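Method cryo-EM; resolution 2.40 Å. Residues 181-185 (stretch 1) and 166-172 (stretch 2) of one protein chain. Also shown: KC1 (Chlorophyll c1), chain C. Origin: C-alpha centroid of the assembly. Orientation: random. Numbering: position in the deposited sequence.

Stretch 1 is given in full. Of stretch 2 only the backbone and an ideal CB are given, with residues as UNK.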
# COMPACT_ATOMS: atom_id res chain seq x y z
N PRO Z 181 3.77 -102.10 -39.20
CA PRO Z 181 3.28 -103.48 -39.33
C PRO Z 181 3.06 -104.22 -38.02
O PRO Z 181 1.98 -104.79 -37.80
CB PRO Z 181 4.37 -104.17 -40.17
CG PRO Z 181 5.58 -103.31 -40.01
CD PRO Z 181 5.05 -101.92 -39.91
N LEU Z 182 4.05 -104.22 -37.14
CA LEU Z 182 4.03 -105.06 -35.96
C LEU Z 182 3.68 -104.26 -34.71
O LEU Z 182 3.69 -103.03 -34.69
CB LEU Z 182 5.37 -105.77 -35.76
CG LEU Z 182 5.94 -106.56 -36.93
CD1 LEU Z 182 7.33 -107.07 -36.61
CD2 LEU Z 182 5.00 -107.70 -37.28
N ASN Z 183 3.36 -105.00 -33.65
CA ASN Z 183 3.12 -104.45 -32.33
C ASN Z 183 4.31 -104.76 -31.42
O ASN Z 183 5.17 -105.57 -31.74
CB ASN Z 183 1.83 -105.00 -31.73
CG ASN Z 183 0.61 -104.47 -32.43
OD1 ASN Z 183 -0.45 -105.10 -32.42
ND2 ASN Z 183 0.73 -103.28 -33.01
N LEU Z 184 4.33 -104.09 -30.27
CA LEU Z 184 5.47 -104.25 -29.37
C LEU Z 184 5.37 -105.55 -28.57
O LEU Z 184 6.39 -106.22 -28.35
CB LEU Z 184 5.56 -103.05 -28.42
CG LEU Z 184 6.83 -102.99 -27.57
CD1 LEU Z 184 8.04 -102.77 -28.46
CD2 LEU Z 184 6.73 -101.92 -26.50
N TYR Z 185 4.17 -105.94 -28.16
CA TYR Z 185 3.98 -107.12 -27.33
C TYR Z 185 3.87 -108.40 -28.17
O TYR Z 185 4.61 -109.36 -27.94
CB TYR Z 185 2.75 -106.93 -26.44
CG TYR Z 185 2.34 -108.12 -25.59
CD1 TYR Z 185 3.28 -108.95 -24.98
CD2 TYR Z 185 0.99 -108.41 -25.38
CE1 TYR Z 185 2.90 -110.03 -24.22
CE2 TYR Z 185 0.60 -109.48 -24.62
CZ TYR Z 185 1.55 -110.28 -24.03
OH TYR Z 185 1.17 -111.36 -23.26
N UNK Z 166 0.50 -103.22 -19.42
CA UNK Z 166 -0.12 -103.55 -20.69
C UNK Z 166 0.22 -102.47 -21.70
O UNK Z 166 -0.36 -101.38 -21.68
CB UNK Z 166 -1.64 -103.70 -20.54
N UNK Z 167 1.16 -102.76 -22.59
CA UNK Z 167 1.49 -101.81 -23.63
C UNK Z 167 0.38 -101.78 -24.66
O UNK Z 167 -0.03 -102.84 -25.16
CB UNK Z 167 2.83 -102.16 -24.28
N UNK Z 168 -0.17 -100.61 -24.98
CA UNK Z 168 -1.20 -100.53 -26.02
C UNK Z 168 -0.62 -100.84 -27.38
O UNK Z 168 0.50 -100.45 -27.70
CB UNK Z 168 -1.85 -99.14 -26.03
N UNK Z 169 -1.38 -101.59 -28.18
CA UNK Z 169 -0.91 -101.86 -29.53
C UNK Z 169 -0.95 -100.69 -30.49
O UNK Z 169 -1.80 -99.80 -30.41
CB UNK Z 169 -1.74 -103.00 -30.12
N UNK Z 170 0.03 -100.70 -31.40
CA UNK Z 170 0.21 -99.64 -32.38
C UNK Z 170 -0.87 -99.66 -33.45
O UNK Z 170 -1.09 -98.62 -34.09
CB UNK Z 170 1.59 -99.76 -33.03
N UNK Z 171 -1.50 -100.81 -33.70
CA UNK Z 171 -2.64 -100.89 -34.61
C UNK Z 171 -3.81 -100.00 -34.25
O UNK Z 171 -4.51 -99.53 -35.14
CB UNK Z 171 -3.13 -102.34 -34.68
N UNK Z 172 -4.09 -99.84 -32.96
CA UNK Z 172 -5.25 -99.06 -32.60
C UNK Z 172 -4.83 -97.64 -32.24
O UNK Z 172 -3.73 -97.18 -32.58
CB UNK Z 172 -6.00 -99.72 -31.44
NB KC1 C . 6.74 -111.07 -19.34
ND KC1 C . 5.68 -107.75 -21.41
C1A KC1 C . 3.11 -109.54 -20.82
C1B KC1 C . 5.97 -112.09 -18.99
C1C KC1 C . 9.09 -109.24 -19.99
C1D KC1 C . 6.32 -106.56 -21.91
C2A KC1 C . 1.84 -110.34 -20.66
C2B KC1 C . 6.66 -113.19 -18.29
C2C KC1 C . 10.39 -108.67 -20.43
C2D KC1 C . 5.42 -105.54 -22.47
C3A KC1 C . 2.34 -111.58 -19.95
C3B KC1 C . 8.05 -112.72 -18.25
C3C KC1 C . 10.02 -107.47 -21.20
C3D KC1 C . 4.11 -106.21 -22.28
C4A KC1 C . 3.78 -111.23 -19.84
C4B KC1 C . 7.98 -111.38 -18.94
C4C KC1 C . 8.53 -107.52 -21.14
C4D KC1 C . 4.36 -107.43 -21.66
CAA KC1 C . 1.26 -110.84 -21.99
CAB KC1 C . 9.16 -113.50 -17.64
CAC KC1 C . 11.00 -106.55 -21.90
CAD KC1 C . 2.64 -106.09 -22.47
CBA KC1 C . -0.09 -111.52 -21.78
CBB KC1 C . 10.44 -113.20 -17.64
CBC KC1 C . 11.03 -105.12 -21.40
CBD KC1 C . 2.00 -107.32 -21.97
CED KC1 C . 0.04 -106.72 -18.73
CGA KC1 C . -1.04 -110.64 -21.01
CGD KC1 C . 0.91 -107.00 -21.00
CHA KC1 C . 3.11 -108.18 -21.46
CHB KC1 C . 4.53 -112.15 -19.24
CHC KC1 C . 9.11 -110.47 -19.17
CHD KC1 C . 7.78 -106.45 -21.83
CMA KC1 C . 1.72 -111.73 -18.57
CMB KC1 C . 6.08 -114.47 -17.77
CMC KC1 C . 11.78 -109.15 -20.17
CMD KC1 C . 5.61 -104.18 -23.09
NA KC1 C . 4.18 -110.07 -20.35
NC KC1 C . 8.01 -108.56 -20.42
O1A KC1 C . -1.34 -110.88 -19.85
O1D KC1 C . -0.22 -106.82 -21.41
O2A KC1 C . -1.65 -109.48 -21.66
O2D KC1 C . 1.16 -106.93 -19.57
OBD KC1 C . 2.02 -105.10 -22.99
MG KC1 C . 6.18 -109.51 -20.53

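Position 166 has its CA-to-CB bond sideways to stretch 1, and no atom of that stretch lies within 5.5 Å of the ideal CB. No atom of stretch 1 limits the side chain here, and phi/psi of -72/103 suits most residues. The deposited residue is A166. Its CA lies 3.3 Å from KC1 O1D, so the backbone packs against the chlorophyll.

Position 167 points toward stretch 1. The ideal CB is 4.5 Å from L184 CD2 and 5.2 Å from Y185 CB. What stretch 1 offers is a methyl group, with no charge to answer. A leucine, isoleucine, methionine or aromatic side chain would suit. The residue is F167, with chi1 in t. L184 CD2 sits 3.4 Å from the centroid of the F167 ring, 1° off the ring normal. This is a CH-pi contact over the face, and it leaves L184 CD2 3.7 Å from F167 CE1. F167 N donates a hydrogen bond to KC1 OBD at 2.5 Å.

Position 168 is out of reach of stretch 1. Its phi of -68° would allow proline among many others. It is P168, and it makes no contact across the stretches.

Position 169 points sideways, but its ideal CB is 3.4 Å from N183 OD1. The CA atoms of N183 and this position are 5.5 Å apart. An acceptor so near favours a short donor, such as asparagine, serine or threonine; a small alanine could also fit. The residue is N169, with chi1 at -35°. N169 ND2 donates a weak hydrogen bond to N183 OD1, at 3.2 Å with an angle of 125°. N183 OD1 is also 3.2 Å from N169 CB.

Position 170 points toward stretch 1. The ideal CB is 3.6 Å from N183 ND2 and 4.2 Å from L182 O. N183 ND2 could meet an acceptor. A ring could also fit, with the L182 carbonyl oxygen at its edge, where the C-H groups are slightly positive. Nothing visible singles out one choice. It is F170, with chi1 in m. L182 O lies at the ring edge, near its plane, 3.9 Å from F170 CD2. F170 N is 3.1 Å from N183 ND2, but both are donors and no hydrogen bond forms.

Position 171 points sideways, its ideal CB 4.3 Å from N183 ND2. A small or polar residue would suit. It is S171, and its contact with N183 is slight.

Position 172 has no part of stretch 1 within 5.5 Å of its ideal CB, so many residues would do. It is D172. D172 N donates a weak hydrogen bond to N169 O at 3.4 Å.

Stretch 2, residues 166-172: AFPNFSD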
# COMPACT_ATOMS: atom_id res chain seq x y z
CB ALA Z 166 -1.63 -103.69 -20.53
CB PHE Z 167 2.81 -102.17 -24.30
CG PHE Z 167 3.54 -100.99 -24.87
CD1 PHE Z 167 3.32 -100.59 -26.17
CD2 PHE Z 167 4.43 -100.27 -24.09
CE1 PHE Z 167 3.99 -99.50 -26.70
CE2 PHE Z 167 5.10 -99.19 -24.60
CZ PHE Z 167 4.88 -98.80 -25.91
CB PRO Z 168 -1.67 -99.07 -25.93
CG PRO Z 168 -0.53 -98.35 -25.27
CD PRO Z 168 0.08 -99.31 -24.33
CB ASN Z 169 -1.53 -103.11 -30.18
CG ASN Z 169 -1.81 -104.25 -29.23
OD1 ASN Z 169 -2.71 -104.30 -28.41
ND2 ASN Z 169 -0.82 -105.13 -29.24
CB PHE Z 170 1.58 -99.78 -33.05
CG PHE Z 170 2.73 -99.38 -32.18
CD1 PHE Z 170 2.61 -98.34 -31.27
CD2 PHE Z 170 3.95 -100.03 -32.28
CE1 PHE Z 170 3.67 -97.97 -30.47
CE2 PHE Z 170 5.02 -99.66 -31.49
CZ PHE Z 170 4.88 -98.63 -30.58
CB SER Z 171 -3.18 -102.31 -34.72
OG SER Z 171 -3.74 -102.56 -35.99
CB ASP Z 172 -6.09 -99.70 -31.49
CG ASP Z 172 -6.25 -101.20 -31.63
OD1 ASP Z 172 -5.33 -102.00 -31.37
OD2 ASP Z 172 -7.20 -101.57 -32.36
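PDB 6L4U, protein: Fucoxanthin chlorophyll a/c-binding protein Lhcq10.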